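PDB 7MX5: Tol-Pal system protein TolB from Acinetobacter baumannii, which probably serves as the periplasmic component of the Tol-Pal system, which is thought to draw in the outer membrane during cell division and maintain its integrity. Local coordinates for residues Y87-V92 and Q123-I128; L36-R41 and A113-S118; Y186-T191 and A195-D200. All coordinates share one frame; numbering follows the deposited sequence.

Contact 1 (Y87-V92 and Q123-I128)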
loop_
_atom_site.group_PDB
_atom_site.type_symbol
_atom_site.label_atom_id
_atom_site.label_comp_id
_atom_site.label_asym_id
_atom_site.label_seq_id
_atom_site.Cartn_x
_atom_site.Cartn_y
_atom_site.Cartn_z
ATOM N N TYR A 87 19.743 -19.150 0.796
ATOM C CA TYR A 87 20.303 -17.819 0.964
ATOM C C TYR A 87 20.655 -17.572 2.423
ATOM O O TYR A 87 20.080 -18.178 3.333
ATOM C CB TYR A 87 19.334 -16.734 0.465
ATOM C CG TYR A 87 18.039 -16.644 1.241
ATOM C CD1 TYR A 87 16.962 -17.463 0.929
ATOM C CD2 TYR A 87 17.887 -15.727 2.274
ATOM C CE1 TYR A 87 15.774 -17.380 1.631
ATOM C CE2 TYR A 87 16.703 -15.638 2.981
ATOM C CZ TYR A 87 15.650 -16.465 2.655
ATOM O OH TYR A 87 14.469 -16.380 3.355
ATOM N N GLN A 88 21.613 -16.671 2.635
ATOM C CA GLN A 88 22.071 -16.316 3.969
ATOM C C GLN A 88 22.204 -14.805 4.078
ATOM O O GLN A 88 22.369 -14.098 3.080
ATOM C CB GLN A 88 23.414 -16.977 4.309
ATOM C CG GLN A 88 23.397 -18.494 4.286
ATOM C CD GLN A 88 24.774 -19.091 4.497
ATOM O OE1 GLN A 88 25.757 -18.639 3.908
ATOM N NE2 GLN A 88 24.852 -20.115 5.339
ATOM N N LEU A 89 22.128 -14.318 5.314
ATOM C CA LEU A 89 22.370 -12.917 5.638
ATOM C C LEU A 89 23.414 -12.871 6.742
ATOM O O LEU A 89 23.183 -13.394 7.836
ATOM C CB LEU A 89 21.083 -12.213 6.077
ATOM C CG LEU A 89 21.222 -10.762 6.545
ATOM C CD1 LEU A 89 21.958 -9.925 5.509
ATOM C CD2 LEU A 89 19.860 -10.162 6.855
ATOM N N TYR A 90 24.557 -12.254 6.457
ATOM C CA TYR A 90 25.704 -12.272 7.355
ATOM C C TYR A 90 25.911 -10.893 7.965
ATOM O O TYR A 90 26.089 -9.908 7.241
ATOM C CB TYR A 90 26.966 -12.721 6.619
ATOM C CG TYR A 90 28.116 -13.048 7.543
ATOM C CD1 TYR A 90 28.161 -14.258 8.224
ATOM C CD2 TYR A 90 29.155 -12.148 7.738
ATOM C CE1 TYR A 90 29.209 -14.563 9.070
ATOM C CE2 TYR A 90 30.208 -12.445 8.582
ATOM C CZ TYR A 90 30.229 -13.653 9.246
ATOM O OH TYR A 90 31.274 -13.957 10.089
ATOM N N ASP A 91 25.892 -10.831 9.296
ATOM C CA ASP A 91 26.280 -9.631 10.025
ATOM C C ASP A 91 27.798 -9.620 10.163
ATOM O O ASP A 91 28.376 -10.531 10.765
ATOM C CB ASP A 91 25.601 -9.600 11.394
ATOM C CG ASP A 91 25.775 -8.271 12.113
ATOM O OD1 ASP A 91 26.923 -7.800 12.257
ATOM O OD2 ASP A 91 24.754 -7.697 12.546
ATOM N N VAL A 92 28.443 -8.594 9.608
ATOM C CA VAL A 92 29.902 -8.576 9.565
ATOM C C VAL A 92 30.486 -8.162 10.912
ATOM O O VAL A 92 31.447 -8.772 11.395
ATOM C CB VAL A 92 30.384 -7.660 8.425
ATOM C CG1 VAL A 92 31.782 -7.126 8.712
ATOM C CG2 VAL A 92 30.355 -8.408 7.102
ATOM N N GLN A 123 13.288 -7.912 7.624
ATOM C CA GLN A 123 12.868 -8.213 8.988
ATOM C C GLN A 123 14.061 -8.550 9.876
ATOM O O GLN A 123 14.071 -8.214 11.066
ATOM C CB GLN A 123 11.862 -9.363 8.981
ATOM C CG GLN A 123 11.186 -9.612 10.316
ATOM C CD GLN A 123 10.036 -10.590 10.206
ATOM O OE1 GLN A 123 10.241 -11.786 10.000
ATOM N NE2 GLN A 123 8.815 -10.087 10.341
ATOM N N ALA A 124 15.075 -9.212 9.316
ATOM C CA ALA A 124 16.246 -9.577 10.104
ATOM C C ALA A 124 17.103 -8.371 10.466
ATOM O O ALA A 124 17.876 -8.444 11.426
ATOM C CB ALA A 124 17.088 -10.605 9.348
ATOM N N LEU A 125 16.980 -7.268 9.730
ATOM C CA LEU A 125 17.796 -6.084 9.971
ATOM C C LEU A 125 17.074 -5.000 10.753
ATOM O O LEU A 125 17.728 -4.211 11.442
ATOM C CB LEU A 125 18.281 -5.499 8.641
ATOM C CG LEU A 125 19.235 -6.379 7.832
ATOM C CD1 LEU A 125 19.534 -5.746 6.489
ATOM C CD2 LEU A 125 20.516 -6.624 8.606
ATOM N N THR A 126 15.744 -4.934 10.661
ATOM C CA THR A 126 14.970 -3.908 11.341
ATOM C C THR A 126 13.990 -4.445 12.370
ATOM O O THR A 126 13.519 -3.667 13.208
ATOM C CB THR A 126 14.182 -3.064 10.325
ATOM O OG1 THR A 126 12.970 -3.744 9.975
ATOM C CG2 THR A 126 15.004 -2.829 9.069
ATOM N N GLY A 127 13.671 -5.737 12.341
ATOM C CA GLY A 127 12.638 -6.270 13.204
ATOM C C GLY A 127 11.228 -5.948 12.769
ATOM O O GLY A 127 10.291 -6.158 13.548
ATOM N N ILE A 128 11.048 -5.444 11.552
ATOM C CA ILE A 128 9.745 -5.058 11.027
ATOM C C ILE A 128 9.445 -5.955 9.835
ATOM O O ILE A 128 10.326 -6.168 9.001
ATOM C CB ILE A 128 9.699 -3.577 10.609
ATOM C CG1 ILE A 128 9.994 -2.675 11.810
ATOM C CG2 ILE A 128 8.353 -3.224 10.005
ATOM C CD1 ILE A 128 10.280 -1.236 11.438
#

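Contact 2 (L36-R41 and A113-S118)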
loop_
_atom_site.group_PDB
_atom_site.type_symbol
_atom_site.label_atom_id
_atom_site.label_comp_id
_atom_site.label_asym_id
_atom_site.label_seq_id
_atom_site.Cartn_x
_atom_site.Cartn_y
_atom_site.Cartn_z
ATOM N N LEU A 36 15.913 -4.386 -1.941
ATOM C CA LEU A 36 16.662 -3.776 -0.847
ATOM C C LEU A 36 16.951 -2.305 -1.116
ATOM O O LEU A 36 17.000 -1.501 -0.179
ATOM C CB LEU A 36 17.965 -4.542 -0.616
ATOM C CG LEU A 36 17.819 -5.972 -0.088
ATOM C CD1 LEU A 36 19.116 -6.451 0.541
ATOM C CD2 LEU A 36 16.671 -6.066 0.907
ATOM N N ASN A 37 17.134 -1.933 -2.383
ATOM C CA ASN A 37 17.360 -0.538 -2.736
ATOM C C ASN A 37 16.084 0.292 -2.724
ATOM O O ASN A 37 16.168 1.523 -2.790
ATOM C CB ASN A 37 18.026 -0.442 -4.111
ATOM C CG ASN A 37 19.539 -0.469 -4.025
ATOM O OD1 ASN A 37 20.157 0.446 -3.479
ATOM N ND2 ASN A 37 20.145 -1.521 -4.562
ATOM N N ARG A 38 14.913 -0.343 -2.647
ATOM C CA ARG A 38 13.650 0.372 -2.515
ATOM C C ARG A 38 13.009 0.155 -1.147
ATOM O O ARG A 38 11.811 0.404 -0.976
ATOM C CB ARG A 38 12.688 -0.022 -3.641
ATOM C CG ARG A 38 12.057 -1.402 -3.519
ATOM C CD ARG A 38 10.933 -1.565 -4.535
ATOM N NE ARG A 38 10.549 -2.958 -4.732
ATOM C CZ ARG A 38 9.482 -3.525 -4.184
ATOM N NH1 ARG A 38 8.669 -2.847 -3.391
ATOM N NH2 ARG A 38 9.224 -4.803 -4.440
ATOM N N SER A 39 13.795 -0.285 -0.164
ATOM C CA SER A 39 13.303 -0.517 1.188
ATOM C C SER A 39 13.111 0.765 1.986
ATOM O O SER A 39 12.462 0.726 3.037
ATOM C CB SER A 39 14.266 -1.438 1.942
ATOM O OG SER A 39 15.491 -0.778 2.212
ATOM N N GLY A 40 13.657 1.888 1.525
ATOM C CA GLY A 40 13.606 3.119 2.284
ATOM C C GLY A 40 14.512 3.164 3.492
ATOM O O GLY A 40 14.546 4.190 4.181
ATOM N N ARG A 41 15.250 2.089 3.770
ATOM C CA ARG A 41 16.134 2.024 4.923
ATOM C C ARG A 41 17.527 1.509 4.599
ATOM O O ARG A 41 18.397 1.563 5.475
ATOM C CB ARG A 41 15.525 1.131 6.015
ATOM C CG ARG A 41 14.640 1.862 7.006
ATOM C CD ARG A 41 14.569 1.108 8.322
ATOM N NE ARG A 41 15.862 0.546 8.695
ATOM C CZ ARG A 41 16.264 0.354 9.944
ATOM N NH1 ARG A 41 15.495 0.666 10.974
ATOM N NH2 ARG A 41 17.469 -0.165 10.165
ATOM N N ALA A 113 9.480 -15.038 -5.162
ATOM C CA ALA A 113 10.548 -15.604 -4.346
ATOM C C ALA A 113 11.559 -14.537 -3.948
ATOM O O ALA A 113 12.032 -14.517 -2.805
ATOM C CB ALA A 113 11.236 -16.744 -5.097
ATOM N N GLY A 114 11.903 -13.642 -4.875
ATOM C CA GLY A 114 12.815 -12.561 -4.539
ATOM C C GLY A 114 12.233 -11.611 -3.513
ATOM O O GLY A 114 12.944 -11.120 -2.633
ATOM N N HIS A 115 10.929 -11.341 -3.608
ATOM C CA HIS A 115 10.280 -10.494 -2.616
ATOM C C HIS A 115 10.224 -11.173 -1.254
ATOM O O HIS A 115 10.280 -10.494 -0.224
ATOM C CB HIS A 115 8.876 -10.116 -3.090
ATOM C CG HIS A 115 8.865 -9.292 -4.341
ATOM N ND1 HIS A 115 9.910 -8.467 -4.698
ATOM C CD2 HIS A 115 7.937 -9.168 -5.319
ATOM C CE1 HIS A 115 9.626 -7.870 -5.841
ATOM N NE2 HIS A 115 8.434 -8.277 -6.239
ATOM N N MET A 116 10.119 -12.504 -1.227
ATOM C CA MET A 116 10.142 -13.223 0.043
ATOM C C MET A 116 11.524 -13.163 0.680
ATOM O O MET A 116 11.654 -12.918 1.886
ATOM C CB MET A 116 9.708 -14.674 -0.164
ATOM C CG MET A 116 8.217 -14.855 -0.389
ATOM S SD MET A 116 7.844 -16.311 -1.383
ATOM C CE MET A 116 7.131 -17.394 -0.147
ATOM N N VAL A 117 12.570 -13.393 -0.117
ATOM C CA VAL A 117 13.935 -13.294 0.392
ATOM C C VAL A 117 14.206 -11.888 0.910
ATOM O O VAL A 117 14.775 -11.707 1.995
ATOM C CB VAL A 117 14.942 -13.698 -0.700
ATOM C CG1 VAL A 117 16.367 -13.428 -0.241
ATOM C CG2 VAL A 117 14.763 -15.163 -1.071
ATOM N N SER A 118 13.792 -10.872 0.151
ATOM C CA SER A 118 13.989 -9.493 0.583
ATOM C C SER A 118 13.164 -9.168 1.821
ATOM O O SER A 118 13.607 -8.383 2.668
ATOM C CB SER A 118 13.636 -8.536 -0.554
ATOM O OG SER A 118 14.280 -8.917 -1.758
#

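Contact 3 (Y186-T191 and A195-D200)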
loop_
_atom_site.group_PDB
_atom_site.type_symbol
_atom_site.label_atom_id
_atom_site.label_comp_id
_atom_site.label_asym_id
_atom_site.label_seq_id
_atom_site.Cartn_x
_atom_site.Cartn_y
_atom_site.Cartn_z
ATOM N N TYR A 186 -15.382 -2.567 -4.934
ATOM C CA TYR A 186 -15.225 -1.371 -5.748
ATOM C C TYR A 186 -16.603 -0.843 -6.112
ATOM O O TYR A 186 -17.604 -1.560 -6.039
ATOM C CB TYR A 186 -14.408 -1.660 -7.011
ATOM C CG TYR A 186 -14.937 -2.823 -7.822
ATOM C CD1 TYR A 186 -15.883 -2.626 -8.819
ATOM C CD2 TYR A 186 -14.497 -4.121 -7.583
ATOM C CE1 TYR A 186 -16.373 -3.684 -9.558
ATOM C CE2 TYR A 186 -14.980 -5.185 -8.320
ATOM C CZ TYR A 186 -15.918 -4.961 -9.308
ATOM O OH TYR A 186 -16.405 -6.015 -10.046
ATOM N N VAL A 187 -16.637 0.424 -6.508
ATOM C CA VAL A 187 -17.852 1.073 -6.982
ATOM C C VAL A 187 -17.781 1.137 -8.499
ATOM O O VAL A 187 -16.829 1.692 -9.060
ATOM C CB VAL A 187 -18.013 2.474 -6.375
ATOM C CG1 VAL A 187 -19.340 3.088 -6.800
ATOM C CG2 VAL A 187 -17.907 2.402 -4.864
ATOM N N SER A 188 -18.779 0.566 -9.165
ATOM C CA SER A 188 -18.804 0.485 -10.616
ATOM C C SER A 188 -20.039 1.187 -11.159
ATOM O O SER A 188 -21.117 1.125 -10.560
ATOM C CB SER A 188 -18.783 -0.970 -11.091
ATOM O OG SER A 188 -18.893 -1.047 -12.502
ATOM N N PHE A 189 -19.869 1.856 -12.299
ATOM C CA PHE A 189 -20.968 2.488 -13.016
ATOM C C PHE A 189 -21.217 1.828 -14.369
ATOM O O PHE A 189 -21.829 2.445 -15.247
ATOM C CB PHE A 189 -20.702 3.984 -13.201
ATOM C CG PHE A 189 -20.720 4.775 -11.920
ATOM C CD1 PHE A 189 -19.683 4.669 -11.005
ATOM C CD2 PHE A 189 -21.770 5.633 -11.636
ATOM C CE1 PHE A 189 -19.698 5.397 -9.830
ATOM C CE2 PHE A 189 -21.789 6.367 -10.464
ATOM C CZ PHE A 189 -20.751 6.248 -9.559
ATOM N N GLU A 190 -20.746 0.588 -14.555
ATOM C CA GLU A 190 -20.949 -0.113 -15.821
ATOM C C GLU A 190 -22.423 -0.150 -16.202
ATOM O O GLU A 190 -22.762 -0.101 -17.390
ATOM C CB GLU A 190 -20.365 -1.527 -15.744
ATOM C CG GLU A 190 -21.124 -2.493 -14.845
ATOM C CD GLU A 190 -20.281 -3.680 -14.422
ATOM O OE1 GLU A 190 -19.335 -3.489 -13.628
ATOM O OE2 GLU A 190 -20.563 -4.806 -14.886
ATOM N N THR A 191 -23.305 -0.238 -15.214
ATOM C CA THR A 191 -24.695 0.155 -15.361
ATOM C C THR A 191 -24.861 1.523 -14.714
ATOM O O THR A 191 -24.217 1.815 -13.701
ATOM C CB THR A 191 -25.639 -0.862 -14.717
ATOM O OG1 THR A 191 -25.800 -0.555 -13.326
ATOM C CG2 THR A 191 -25.086 -2.272 -14.864
ATOM N N ALA A 195 -23.047 0.837 -8.075
ATOM C CA ALA A 195 -23.201 -0.408 -7.338
ATOM C C ALA A 195 -21.862 -0.803 -6.738
ATOM O O ALA A 195 -20.829 -0.737 -7.410
ATOM C CB ALA A 195 -23.724 -1.531 -8.240
ATOM N N ILE A 196 -21.888 -1.210 -5.473
ATOM C CA ILE A 196 -20.702 -1.727 -4.801
ATOM C C ILE A 196 -20.653 -3.233 -5.021
ATOM O O ILE A 196 -21.537 -3.966 -4.564
ATOM C CB ILE A 196 -20.710 -1.384 -3.304
ATOM C CG1 ILE A 196 -20.440 0.108 -3.097
ATOM C CG2 ILE A 196 -19.677 -2.219 -2.563
ATOM C CD1 ILE A 196 -20.518 0.547 -1.651
ATOM N N TYR A 197 -19.629 -3.693 -5.729
ATOM C CA TYR A 197 -19.440 -5.107 -6.007
ATOM C C TYR A 197 -18.409 -5.693 -5.051
ATOM O O TYR A 197 -17.549 -4.982 -4.529
ATOM C CB TYR A 197 -18.989 -5.322 -7.452
ATOM C CG TYR A 197 -20.035 -4.976 -8.490
ATOM C CD1 TYR A 197 -20.169 -3.677 -8.963
ATOM C CD2 TYR A 197 -20.881 -5.949 -9.003
ATOM C CE1 TYR A 197 -21.120 -3.357 -9.915
ATOM C CE2 TYR A 197 -21.830 -5.639 -9.960
ATOM C CZ TYR A 197 -21.949 -4.341 -10.408
ATOM O OH TYR A 197 -22.897 -4.029 -11.356
ATOM N N LEU A 198 -18.511 -7.000 -4.819
ATOM C CA LEU A 198 -17.544 -7.741 -4.014
ATOM C C LEU A 198 -17.024 -8.895 -4.859
ATOM O O LEU A 198 -17.775 -9.821 -5.179
ATOM C CB LEU A 198 -18.170 -8.245 -2.715
ATOM C CG LEU A 198 -17.174 -8.756 -1.672
ATOM C CD1 LEU A 198 -16.054 -7.746 -1.456
ATOM C CD2 LEU A 198 -17.877 -9.071 -0.362
ATOM N N GLN A 199 -15.742 -8.844 -5.211
ATOM C CA GLN A 199 -15.155 -9.751 -6.189
ATOM C C GLN A 199 -14.225 -10.737 -5.493
ATOM O O GLN A 199 -13.240 -10.333 -4.866
ATOM C CB GLN A 199 -14.399 -8.967 -7.261
ATOM C CG GLN A 199 -13.910 -9.816 -8.420
ATOM C CD GLN A 199 -14.027 -9.098 -9.749
ATOM O OE1 GLN A 199 -14.810 -8.161 -9.895
ATOM N NE2 GLN A 199 -13.248 -9.539 -10.730
ATOM N N ASP A 200 -14.537 -12.025 -5.614
ATOM C CA ASP A 200 -13.653 -13.075 -5.124
ATOM C C ASP A 200 -12.446 -13.187 -6.049
ATOM O O ASP A 200 -12.591 -13.515 -7.229
ATOM C CB ASP A 200 -14.410 -14.401 -5.051
ATOM C CG ASP A 200 -13.623 -15.499 -4.353
ATOM O OD1 ASP A 200 -12.454 -15.740 -4.719
ATOM O OD2 ASP A 200 -14.182 -16.129 -3.430
HETATM O O HOH W 1 -25.611 -3.089 -11.106
#

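Contact 1 (Y87-V92 and Q123-I128)
In the amino-terminal alpha/beta domain of TolB, helix 110-126 packs lengthwise on a mixed beta-sheet, and here Leu-89 of strand 83-91 meets Ala-124 and Leu-125 near the end of that helix. The contact is small and wholly apolar. One methyl of Leu-89 does all the touching. Its CD2 lies 3.8 Å from CB of Ala-124 and 4.0 Å from CG of Leu-125. CD2 of Leu-125 is equally near it. The side chain of Leu-89 reaches out from the strand with CG trans to the backbone N (chi1 176°), and this carries CD2 to the helix. Ala-124 presents its CB directly to the strand. Leu-125 starts out less directly, but its branched end swings in, so the two leucines meet at a slant. The CA atoms of Leu-89 and Ala-124, 8.3 Å apart, are the nearest pair of the two segments. Just beyond, the helix stops. Gly-127 has left helical geometry with a positive phi, and OG1 of Thr-126 accepts from N of Ile-128 at 3.0 Å in an ST turn. Leu-89 is buried between the sheet and the helix, where it also packs on Val-72 of strand 70-78 and Leu-99 of strand 96-105. Ala-124 shares Leu-99, Leu-125 touches Tyr-70, and one turn back along the helix Ile-121 also covers Leu-89.

Contact 2 (L36-R41 and A113-S118)
Arg-38 meets His-115 through a chain that leaves with CG between its backbone N and carbonyl carbon (chi1 74°) and then runs extended to NE. His-115 turns its CG anti to its carbonyl carbon (chi1 -64°), which brings the ring to the guanidinium. NH2 of Arg-38 comes to 3.4 Å from CE1 of His-115. CE1 lies at the guanidinium edge, close to its plane, and the two flat groups are nearly perpendicular (88°). No hydrogen bond joins them. Asp-35 does so instead: its OD1 forms a salt bridge with NH2 of Arg-38, and its OD2 is hydrogen-bonded to ND1 of His-115 and to OG of Ser-118. The contact packs the end of helix 29-37 against the middle of helix 110-126 in the amino-terminal domain. Its apolar part is a looser touch, CD2 of Leu-36 on CB of Ser-118 at 4.2 Å. OG of Ser-118 also lies 2.7 Å from O of Gly-114, but its single proton serves one acceptor at a time. N of Ser-118 reaches that oxygen from its opposite face. After the first helix, OG of Ser-39 donates to O of Leu-36 at 2.9 Å and accepts from N of Arg-41, forming an ST turn.

Contact 3 (Y186-T191 and A195-D200)
Tyr-186 and Tyr-197 bury the most surface here, facing each other across an antiparallel strand pair. Their backbones form a hydrogen-bonded pair. N of Tyr-197 donates to O of Tyr-186 at 3.0 Å, and N of Tyr-186 donates to O of Tyr-197 at 3.3 Å. The rings are nearly parallel (19°) but slid apart, so they barely overlap. Instead, CB of Tyr-197 sits over the face of the Tyr-186 ring, 4.0 Å from its centroid, in a CH-pi contact. Tyr-186 holds CG between its backbone N and carbonyl carbon (chi1 53°), which carries the ring across to the partner strand. Its OH then donates to OE1 of Gln-199 at 2.7 Å, almost straight in line with the amide C=O (175°). NE2 of Gln-199 bonds in turn to O of Val-165.

Next along, CB of Ser-188 packs on CE1 of Tyr-197 at 3.5 Å. OG of Ser-188 donates to OE1 of Glu-190 and accepts from its N, forming an ST turn. Arg-206 makes a salt bridge with this carboxylate and a cation-pi contact with Tyr-197. At the far end of the Tyr-197 ring, a water lies 2.9 Å from OH of Tyr-197. Ser-188 and Ala-195 make the next hydrogen-bonded pair. Between the two pairs, Val-187 and Ile-196 point to the other face, where CG2 of Val-187 touches CG1 of Ile-196 at 3.8 Å. These are the two central strands of a four-stranded antiparallel blade, joined as a beta hairpin, as expected for a WD40-like beta-propeller.

From the N terminus, the chain first enters contact 2 at 36-41, as helix 29-37 ends. It then reaches 87-92, the first part of contact 1. Segment 113-118 on helix 110-126 closes contact 2 over a loop of 71 residues, and segment 123-128 on the same helix closes contact 1. The two loops therefore cross. Helix 110-126 is tied to helix 29-37 by one contact and to the mixed sheet by the other. The two contacts touch, for example where Tyr-87 packs on Val-117. Contact 3 follows in series as a local beta hairpin within one propeller blade, its centre about 42 Å from that of contact 1.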